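Local atomic coordinates of ABC-type transport system, molybdenum-specific extracellular solute-binding protein (Clostridium difficile, PDB entry 4KD5), a protein that probably captures molybdate or tungstate outside the cell and delivers it to an ABC transporter for import. Residues S45-I50 against M67-E72; V90-A95 against A155-G160; V167-T172 against I178-K183. One frame throughout, in Å; residues are numbered along the deposited sequence.

Contact 1. Residues S45-I50 against M67-E72; sequences SLQQQI and MKVLDE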
loop_
_atom_site.group_PDB
_atom_site.type_symbol
_atom_site.label_atom_id
_atom_site.label_comp_id
_atom_site.label_asym_id
_atom_site.label_seq_id
_atom_site.Cartn_x
_atom_site.Cartn_y
_atom_site.Cartn_z
ATOM N N SER A 45 -26.553 2.703 -12.189
ATOM C CA SER A 45 -26.052 1.778 -13.198
ATOM C C SER A 45 -24.600 1.394 -12.925
ATOM O O SER A 45 -24.190 0.255 -13.159
ATOM C CB SER A 45 -26.182 2.393 -14.589
ATOM O OG SER A 45 -27.517 2.772 -14.843
ATOM N N LEU A 46 -23.828 2.363 -12.444
ATOM C CA LEU A 46 -22.457 2.120 -12.019
ATOM C C LEU A 46 -22.430 1.081 -10.901
ATOM O O LEU A 46 -21.538 0.236 -10.846
ATOM C CB LEU A 46 -21.806 3.427 -11.556
ATOM C CG LEU A 46 -21.703 4.540 -12.600
ATOM C CD1 LEU A 46 -21.151 5.825 -11.998
ATOM C CD2 LEU A 46 -20.840 4.096 -13.770
ATOM N N GLN A 47 -23.423 1.147 -10.018
ATOM C CA GLN A 47 -23.590 0.163 -8.952
ATOM C C GLN A 47 -23.787 -1.238 -9.528
ATOM O O GLN A 47 -23.182 -2.202 -9.054
ATOM C CB GLN A 47 -24.789 0.541 -8.072
ATOM C CG GLN A 47 -25.211 -0.535 -7.080
ATOM C CD GLN A 47 -26.586 -0.279 -6.485
ATOM O OE1 GLN A 47 -27.067 0.853 -6.462
ATOM N NE2 GLN A 47 -27.227 -1.337 -6.000
ATOM N N GLN A 48 -24.624 -1.335 -10.559
ATOM C CA GLN A 48 -24.933 -2.610 -11.205
ATOM C C GLN A 48 -23.696 -3.267 -11.816
ATOM O O GLN A 48 -23.515 -4.478 -11.703
ATOM C CB GLN A 48 -26.019 -2.413 -12.269
ATOM C CG GLN A 48 -27.370 -2.004 -11.702
ATOM C CD GLN A 48 -28.167 -1.120 -12.643
ATOM O OE1 GLN A 48 -29.074 -0.403 -12.218
ATOM N NE2 GLN A 48 -27.832 -1.165 -13.928
ATOM N N GLN A 49 -22.847 -2.468 -12.456
ATOM C CA GLN A 49 -21.613 -2.980 -13.052
ATOM C C GLN A 49 -20.675 -3.565 -12.001
ATOM O O GLN A 49 -20.107 -4.639 -12.194
ATOM C CB GLN A 49 -20.899 -1.883 -13.848
ATOM C CG GLN A 49 -21.587 -1.514 -15.148
ATOM C CD GLN A 49 -21.756 -2.701 -16.076
ATOM O OE1 GLN A 49 -20.777 -3.315 -16.501
ATOM N NE2 GLN A 49 -23.004 -3.036 -16.387
ATOM N N ILE A 50 -20.512 -2.847 -10.896
ATOM C CA ILE A 50 -19.715 -3.325 -9.774
ATOM C C ILE A 50 -20.315 -4.624 -9.226
ATOM O O ILE A 50 -19.590 -5.528 -8.810
ATOM C CB ILE A 50 -19.622 -2.251 -8.666
ATOM C CG1 ILE A 50 -18.930 -1.000 -9.205
ATOM C CG2 ILE A 50 -18.882 -2.773 -7.449
ATOM C CD1 ILE A 50 -18.855 0.137 -8.211
HETATM N N MSE A 67 -24.226 3.169 -2.203
HETATM C CA MSE A 67 -23.129 2.697 -1.362
HETATM C C MSE A 67 -23.630 1.679 -0.345
HETATM O O MSE A 67 -22.961 0.679 -0.074
HETATM C CB MSE A 67 -22.463 3.872 -0.647
HETATM C CG MSE A 67 -21.602 4.737 -1.550
HETATM SE SE MSE A 67 -19.995 3.799 -2.136
HETATM C CE MSE A 67 -19.262 5.161 -3.321
ATOM N N LYS A 68 -24.816 1.933 0.204
ATOM C CA LYS A 68 -25.411 1.048 1.198
ATOM C C LYS A 68 -25.677 -0.356 0.662
ATOM O O LYS A 68 -25.415 -1.343 1.346
ATOM C CB LYS A 68 -26.694 1.669 1.768
ATOM C CG LYS A 68 -26.452 2.591 2.957
ATOM C CD LYS A 68 -27.685 3.415 3.309
ATOM C CE LYS A 68 -27.401 4.363 4.467
ATOM N NZ LYS A 68 -28.570 5.231 4.792
ATOM N N VAL A 69 -26.197 -0.436 -0.560
ATOM C CA VAL A 69 -26.444 -1.723 -1.203
ATOM C C VAL A 69 -25.126 -2.453 -1.419
ATOM O O VAL A 69 -24.972 -3.604 -1.013
ATOM C CB VAL A 69 -27.142 -1.559 -2.557
ATOM C CG1 VAL A 69 -27.428 -2.914 -3.168
ATOM C CG2 VAL A 69 -28.433 -0.774 -2.392
ATOM N N LEU A 70 -24.181 -1.769 -2.059
ATOM C CA LEU A 70 -22.857 -2.325 -2.324
ATOM C C LEU A 70 -22.171 -2.853 -1.067
ATOM O O LEU A 70 -21.518 -3.893 -1.105
ATOM C CB LEU A 70 -21.968 -1.291 -3.023
ATOM C CG LEU A 70 -22.339 -0.982 -4.474
ATOM C CD1 LEU A 70 -21.455 0.108 -5.052
ATOM C CD2 LEU A 70 -22.233 -2.239 -5.305
ATOM N N ASP A 71 -22.329 -2.144 0.046
ATOM C CA ASP A 71 -21.716 -2.566 1.304
ATOM C C ASP A 71 -22.478 -3.747 1.905
ATOM O O ASP A 71 -21.886 -4.627 2.531
ATOM C CB ASP A 71 -21.652 -1.398 2.292
ATOM C CG ASP A 71 -20.674 -1.645 3.424
ATOM O OD1 ASP A 71 -19.692 -2.391 3.212
ATOM O OD2 ASP A 71 -20.886 -1.088 4.522
ATOM N N GLU A 72 -23.792 -3.768 1.699
ATOM C CA GLU A 72 -24.632 -4.889 2.125
ATOM C C GLU A 72 -24.227 -6.171 1.403
ATOM O O GLU A 72 -24.261 -7.260 1.979
ATOM C CB GLU A 72 -26.112 -4.578 1.860
ATOM C CG GLU A 72 -27.021 -5.805 1.810
ATOM C CD GLU A 72 -28.491 -5.445 1.663
ATOM O OE1 GLU A 72 -28.815 -4.594 0.807
ATOM O OE2 GLU A 72 -29.324 -6.013 2.403
#
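Leu-70 projects from residues 67-72 between Gln-47 and Ile-50, which sit one helical turn apart on residues 45-50. Its CD2 branch lies 3.9 Å from CG of Gln-47 and 4.0 Å from CG2 of Ile-50, while CD1 approaches the CD1 end of Ile-50. The side chains of Ile-50 and Leu-70 meet at roughly a right angle. With CG opposite the backbone N (chi1 170°) and the chain extended beyond it, Gln-47 reaches across to Val-69, and its amide NE2 ends beside the CG1 and CB atoms of the valine. The two segments run almost parallel, 12° apart, yet their axes stay 10.4 Å from each other, so side chains must span most of the gap. Both helices, 43-52 and 65-72, pack on the sheet of one lobe of this periplasmic-binding-protein-like fold, where Phe-59 of strand 58-60 touches both Ile-50 and Leu-70. The same NE2 of Gln-47 is hydrogen-bonded to Glu-51 OE2, a turn further along its own helix. The contact is thus apolar toward the sheet, whereas at its more exposed margin a glutamine contributes its aliphatic stem to Leu-70 and keeps its amide paired with a carboxylate.

Contact 2. Residues V90-A95 against A155-G160; sequences VLISSA and AWVQSG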
loop_
_atom_site.group_PDB
_atom_site.type_symbol
_atom_site.label_atom_id
_atom_site.label_comp_id
_atom_site.label_asym_id
_atom_site.label_seq_id
_atom_site.Cartn_x
_atom_site.Cartn_y
_atom_site.Cartn_z
ATOM N N VAL A 90 -28.468 26.432 -3.837
ATOM C CA VAL A 90 -28.405 27.889 -3.838
ATOM C C VAL A 90 -29.550 28.550 -4.592
ATOM O O VAL A 90 -30.189 27.931 -5.448
ATOM C CB VAL A 90 -27.053 28.404 -4.379
ATOM C CG1 VAL A 90 -25.913 27.921 -3.510
ATOM C CG2 VAL A 90 -26.847 27.954 -5.821
ATOM N N LEU A 91 -29.801 29.811 -4.253
ATOM C CA LEU A 91 -30.795 30.628 -4.939
ATOM C C LEU A 91 -30.094 31.548 -5.940
ATOM O O LEU A 91 -29.229 32.345 -5.567
ATOM C CB LEU A 91 -31.579 31.464 -3.927
ATOM C CG LEU A 91 -32.644 32.424 -4.462
ATOM C CD1 LEU A 91 -33.773 31.670 -5.140
ATOM C CD2 LEU A 91 -33.191 33.308 -3.349
ATOM N N ILE A 92 -30.463 31.437 -7.212
ATOM C CA ILE A 92 -29.838 32.255 -8.250
ATOM C C ILE A 92 -30.802 33.252 -8.897
ATOM O O ILE A 92 -32.023 33.094 -8.833
ATOM C CB ILE A 92 -29.210 31.393 -9.355
ATOM C CG1 ILE A 92 -30.273 30.528 -10.027
ATOM C CG2 ILE A 92 -28.074 30.538 -8.803
ATOM C CD1 ILE A 92 -29.795 29.856 -11.288
ATOM N N SER A 93 -30.232 34.271 -9.534
ATOM C CA SER A 93 -30.984 35.233 -10.331
ATOM C C SER A 93 -30.083 35.679 -11.476
ATOM O O SER A 93 -28.953 35.211 -11.591
ATOM C CB SER A 93 -31.412 36.426 -9.483
ATOM O OG SER A 93 -30.293 37.108 -8.963
ATOM N N SER A 94 -30.567 36.576 -12.328
ATOM C CA SER A 94 -29.709 37.138 -13.363
ATOM C C SER A 94 -28.683 38.048 -12.694
ATOM O O SER A 94 -28.874 38.459 -11.551
ATOM C CB SER A 94 -30.523 37.907 -14.401
ATOM O OG SER A 94 -31.097 39.068 -13.848
ATOM N N ALA A 95 -27.594 38.353 -13.393
ATOM C CA ALA A 95 -26.516 39.155 -12.809
ATOM C C ALA A 95 -26.960 40.572 -12.445
ATOM O O ALA A 95 -26.500 41.136 -11.451
ATOM C CB ALA A 95 -25.316 39.192 -13.738
ATOM N N ALA A 155 -31.035 28.506 -17.654
ATOM C CA ALA A 155 -31.390 29.166 -18.909
ATOM C C ALA A 155 -32.583 30.106 -18.749
ATOM O O ALA A 155 -32.593 31.206 -19.308
ATOM C CB ALA A 155 -31.665 28.136 -19.983
ATOM N N TRP A 156 -33.585 29.655 -17.996
ATOM C CA TRP A 156 -34.785 30.439 -17.710
ATOM C C TRP A 156 -34.442 31.688 -16.914
ATOM O O TRP A 156 -34.961 32.772 -17.180
ATOM C CB TRP A 156 -35.786 29.602 -16.905
ATOM C CG TRP A 156 -36.413 28.478 -17.667
ATOM C CD1 TRP A 156 -36.240 28.183 -18.988
ATOM C CD2 TRP A 156 -37.328 27.494 -17.147
ATOM N NE1 TRP A 156 -36.989 27.077 -19.321
ATOM C CE2 TRP A 156 -37.655 26.641 -18.221
ATOM C CE3 TRP A 156 -37.887 27.266 -15.893
ATOM C CZ2 TRP A 156 -38.538 25.562 -18.055
ATOM C CZ3 TRP A 156 -38.756 26.196 -15.739
ATOM C CH2 TRP A 156 -39.073 25.359 -16.815
ATOM N N VAL A 157 -33.566 31.517 -15.928
ATOM C CA VAL A 157 -33.171 32.599 -15.036
ATOM C C VAL A 157 -32.303 33.620 -15.770
ATOM O O VAL A 157 -32.435 34.825 -15.560
ATOM C CB VAL A 157 -32.441 32.044 -13.798
ATOM C CG1 VAL A 157 -31.944 33.159 -12.934
ATOM C CG2 VAL A 157 -33.371 31.146 -12.993
ATOM N N GLN A 158 -31.429 33.126 -16.641
ATOM C CA GLN A 158 -30.578 33.977 -17.473
ATOM C C GLN A 158 -31.398 34.825 -18.437
ATOM O O GLN A 158 -31.070 35.979 -18.696
ATOM C CB GLN A 158 -29.600 33.116 -18.279
ATOM C CG GLN A 158 -28.164 33.130 -17.787
ATOM C CD GLN A 158 -27.285 32.135 -18.526
ATOM O OE1 GLN A 158 -26.858 31.127 -17.959
ATOM N NE2 GLN A 158 -27.008 32.415 -19.795
ATOM N N SER A 159 -32.463 34.235 -18.969
ATOM C CA SER A 159 -33.287 34.885 -19.982
ATOM C C SER A 159 -34.401 35.718 -19.362
ATOM O O SER A 159 -35.122 36.421 -20.072
ATOM C CB SER A 159 -33.890 33.848 -20.931
ATOM O OG SER A 159 -34.797 33.002 -20.250
ATOM N N GLY A 160 -34.551 35.634 -18.043
ATOM C CA GLY A 160 -35.542 36.434 -17.342
ATOM C C GLY A 160 -36.917 35.799 -17.278
ATOM O O GLY A 160 -37.833 36.348 -16.660
#
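Ile-92 opens the contact from strand 82-94, bringing its CD1 to 4.2 Å from CG2 of Val-157 on helix 150-159. Its CG1 occupies the position between backbone N and carbonyl carbon (chi1 60°), and the chain then runs out extended, so that the methyl end meets the valine at a slant. This is a buried, wholly apolar touch, and Val-167 of the adjoining strand 164-168 packs against the same isoleucine. At Ser-93 the side chain turns from the helix and the backbone takes over: CG1 of Val-157 rests 3.5 Å from the carbonyl carbon of Ser-93 and equally close to its CA. One valine therefore uses both branches, CG2 for the isoleucine and CG1 for the main chain. Such a helix laid over a strand belongs to the alpha-beta-alpha architecture of this protein; here the short segments run at 40° to each other, with axes 6.8 Å apart at their closest. On the side turned from the helix, Ser-93 OG donates to the carbonyl O of Ser-94 over 3.2 Å, with the donor tilted 25° from the carbonyl plane. Ser-94 then closes the strand beside residues 157-158 of the helix. Its N lies 3.7 Å from CG1 of Val-157, and its CB packs against the carbonyl O of Val-157 at 3.8 Å.

Contact 3. Residues V167-T172 against I178-K183; sequences VYFSDT and IKVVEK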
loop_
_atom_site.group_PDB
_atom_site.type_symbol
_atom_site.label_atom_id
_atom_site.label_comp_id
_atom_site.label_asym_id
_atom_site.label_seq_id
_atom_site.Cartn_x
_atom_site.Cartn_y
_atom_site.Cartn_z
ATOM N N VAL A 167 -30.706 25.780 -7.513
ATOM C CA VAL A 167 -29.682 25.075 -8.268
ATOM C C VAL A 167 -28.512 24.716 -7.345
ATOM O O VAL A 167 -28.389 25.288 -6.266
ATOM C CB VAL A 167 -29.242 25.953 -9.463
ATOM C CG1 VAL A 167 -27.888 26.581 -9.211
ATOM C CG2 VAL A 167 -29.238 25.160 -10.748
ATOM N N TYR A 168 -27.679 23.753 -7.739
ATOM C CA TYR A 168 -26.470 23.452 -6.968
ATOM C C TYR A 168 -25.426 24.543 -7.194
ATOM O O TYR A 168 -25.388 25.145 -8.263
ATOM C CB TYR A 168 -25.884 22.093 -7.360
ATOM C CG TYR A 168 -26.690 20.900 -6.908
ATOM C CD1 TYR A 168 -27.647 21.016 -5.912
ATOM C CD2 TYR A 168 -26.486 19.653 -7.474
ATOM C CE1 TYR A 168 -28.380 19.924 -5.498
ATOM C CE2 TYR A 168 -27.212 18.558 -7.067
ATOM C CZ TYR A 168 -28.159 18.701 -6.079
ATOM O OH TYR A 168 -28.885 17.614 -5.669
ATOM N N PHE A 169 -24.571 24.794 -6.209
ATOM C CA PHE A 169 -23.540 25.809 -6.381
ATOM C C PHE A 169 -22.587 25.436 -7.512
ATOM O O PHE A 169 -22.108 26.301 -8.240
ATOM C CB PHE A 169 -22.762 26.024 -5.089
ATOM C CG PHE A 169 -21.884 27.238 -5.117
ATOM C CD1 PHE A 169 -22.436 28.502 -5.274
ATOM C CD2 PHE A 169 -20.511 27.123 -4.980
ATOM C CE1 PHE A 169 -21.633 29.626 -5.299
ATOM C CE2 PHE A 169 -19.700 28.246 -5.004
ATOM C CZ PHE A 169 -20.263 29.499 -5.164
ATOM N N SER A 170 -22.325 24.140 -7.658
ATOM C CA SER A 170 -21.412 23.654 -8.689
ATOM C C SER A 170 -21.944 23.888 -10.101
ATOM O O SER A 170 -21.177 23.880 -11.068
ATOM C CB SER A 170 -21.088 22.174 -8.482
ATOM O OG SER A 170 -22.251 21.378 -8.476
ATOM N N ASP A 171 -23.254 24.093 -10.217
ATOM C CA ASP A 171 -23.869 24.396 -11.506
ATOM C C ASP A 171 -23.731 25.876 -11.854
ATOM O O ASP A 171 -24.094 26.297 -12.950
ATOM C CB ASP A 171 -25.351 24.013 -11.494
ATOM C CG ASP A 171 -25.576 22.525 -11.298
ATOM O OD1 ASP A 171 -24.818 21.715 -11.871
ATOM O OD2 ASP A 171 -26.531 22.168 -10.574
ATOM N N THR A 172 -23.204 26.658 -10.915
ATOM C CA THR A 172 -23.084 28.107 -11.095
ATOM C C THR A 172 -21.692 28.565 -11.511
ATOM O O THR A 172 -21.536 29.666 -12.040
ATOM C CB THR A 172 -23.481 28.886 -9.825
ATOM O OG1 THR A 172 -22.446 28.763 -8.840
ATOM C CG2 THR A 172 -24.785 28.353 -9.264
ATOM N N ILE A 178 -25.401 34.711 -14.563
ATOM C CA ILE A 178 -26.221 34.565 -13.367
ATOM C C ILE A 178 -25.411 34.982 -12.150
ATOM O O ILE A 178 -24.197 35.175 -12.241
ATOM C CB ILE A 178 -26.684 33.115 -13.159
ATOM C CG1 ILE A 178 -25.488 32.193 -12.931
ATOM C CG2 ILE A 178 -27.501 32.633 -14.338
ATOM C CD1 ILE A 178 -25.552 31.443 -11.624
ATOM N N LYS A 179 -26.085 35.103 -11.011
ATOM C CA LYS A 179 -25.419 35.421 -9.755
ATOM C C LYS A 179 -26.052 34.624 -8.614
ATOM O O LYS A 179 -27.255 34.352 -8.635
ATOM C CB LYS A 179 -25.481 36.927 -9.495
ATOM C CG LYS A 179 -26.225 37.336 -8.235
ATOM C CD LYS A 179 -26.536 38.828 -8.274
ATOM C CE LYS A 179 -27.270 39.272 -7.017
ATOM N NZ LYS A 179 -27.697 40.700 -7.088
ATOM N N VAL A 180 -25.240 34.227 -7.636
ATOM C CA VAL A 180 -25.741 33.465 -6.492
ATOM C C VAL A 180 -26.216 34.417 -5.404
ATOM O O VAL A 180 -25.406 35.049 -4.723
ATOM C CB VAL A 180 -24.667 32.514 -5.934
ATOM C CG1 VAL A 180 -25.196 31.746 -4.733
ATOM C CG2 VAL A 180 -24.217 31.546 -7.010
ATOM N N VAL A 181 -27.534 34.514 -5.250
ATOM C CA VAL A 181 -28.150 35.445 -4.311
ATOM C C VAL A 181 -27.903 35.054 -2.856
ATOM O O VAL A 181 -27.509 35.879 -2.031
ATOM C CB VAL A 181 -29.666 35.521 -4.544
ATOM C CG1 VAL A 181 -30.301 36.469 -3.561
ATOM C CG2 VAL A 181 -29.968 35.961 -5.965
ATOM N N GLU A 182 -28.146 33.786 -2.549
ATOM C CA GLU A 182 -28.000 33.284 -1.191
ATOM C C GLU A 182 -27.940 31.763 -1.207
ATOM O O GLU A 182 -28.568 31.119 -2.051
ATOM C CB GLU A 182 -29.175 33.754 -0.324
ATOM C CG GLU A 182 -29.007 33.474 1.163
ATOM C CD GLU A 182 -30.198 33.934 1.988
ATOM O OE1 GLU A 182 -30.370 33.423 3.114
ATOM O OE2 GLU A 182 -30.957 34.809 1.518
ATOM N N LYS A 183 -27.179 31.186 -0.282
ATOM C CA LYS A 183 -27.135 29.737 -0.149
ATOM C C LYS A 183 -28.133 29.306 0.915
ATOM O O LYS A 183 -28.160 29.874 2.006
ATOM C CB LYS A 183 -25.726 29.269 0.222
ATOM C CG LYS A 183 -24.633 29.829 -0.682
ATOM C CD LYS A 183 -23.351 29.006 -0.612
ATOM C CE LYS A 183 -22.320 29.512 -1.613
ATOM N NZ LYS A 183 -21.144 28.605 -1.723
#
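Phe-169 and Lys-183 form a cation-pi pair where a short 3-10 turn, residues 169-171, faces strand 178-183, which pairs antiparallel with strand 82-94 and carries a classic beta bulge at Val-181 and Glu-182 opposite Leu-91. The turn follows Tyr-168, a predicted molybdate ligand whose side chain packs on Ala-123 and Tyr-126 of helix 122-133. The ammonium NZ of Lys-183 stands 3.4 Å from the centroid of the Phe-169 ring and only 4° off the ring normal, thus almost exactly above its centre. The lysine chain, extended beyond CG, also lays its CE over the same face as a CH-pi contact. A chi1 of -168° turns the phenyl group from its backbone N toward the strand.

Apolar contacts continue along the strand. CG2 of Val-180 comes to the ring's edge, 3.6 Å from Phe-169 CE1, and also packs on Thr-172. The threonine CB in turn meets CD1 of Ile-178 at 3.8 Å, the two side chains crossing at about a right angle.

Between the two segments the contact is made without hydrogen bonds; those inside residues 167-172 shape the turn. Phe-169 O accepts two bonds from Thr-172: one from its N, and one of 2.6 Å from OG1, which lies in the carbonyl plane on a lone pair.

In the fold
Contact 1 comes first along the chain and stands apart: its centre is 36 Å from that of contact 2 and 31 Å from that of contact 3, on the opposite side of the chain's centre. Contacts 2 and 3 follow in series, with centres only 9 Å apart, and share a sheet in which strand 82-94 pairs with both 164-168 and 178-183. They touch directly, Val-90 N lying 2.7 Å from Val-167 O, a probable hydrogen bond. The separation fits the two-lobed form of solute-binding proteins of the periplasmic-binding-protein superfamily: the predicted molybdate-binding Ser-43 beside contact 1 and Ala-123, Val-150 and Tyr-168 near contacts 2 and 3 probably lie on different lobes.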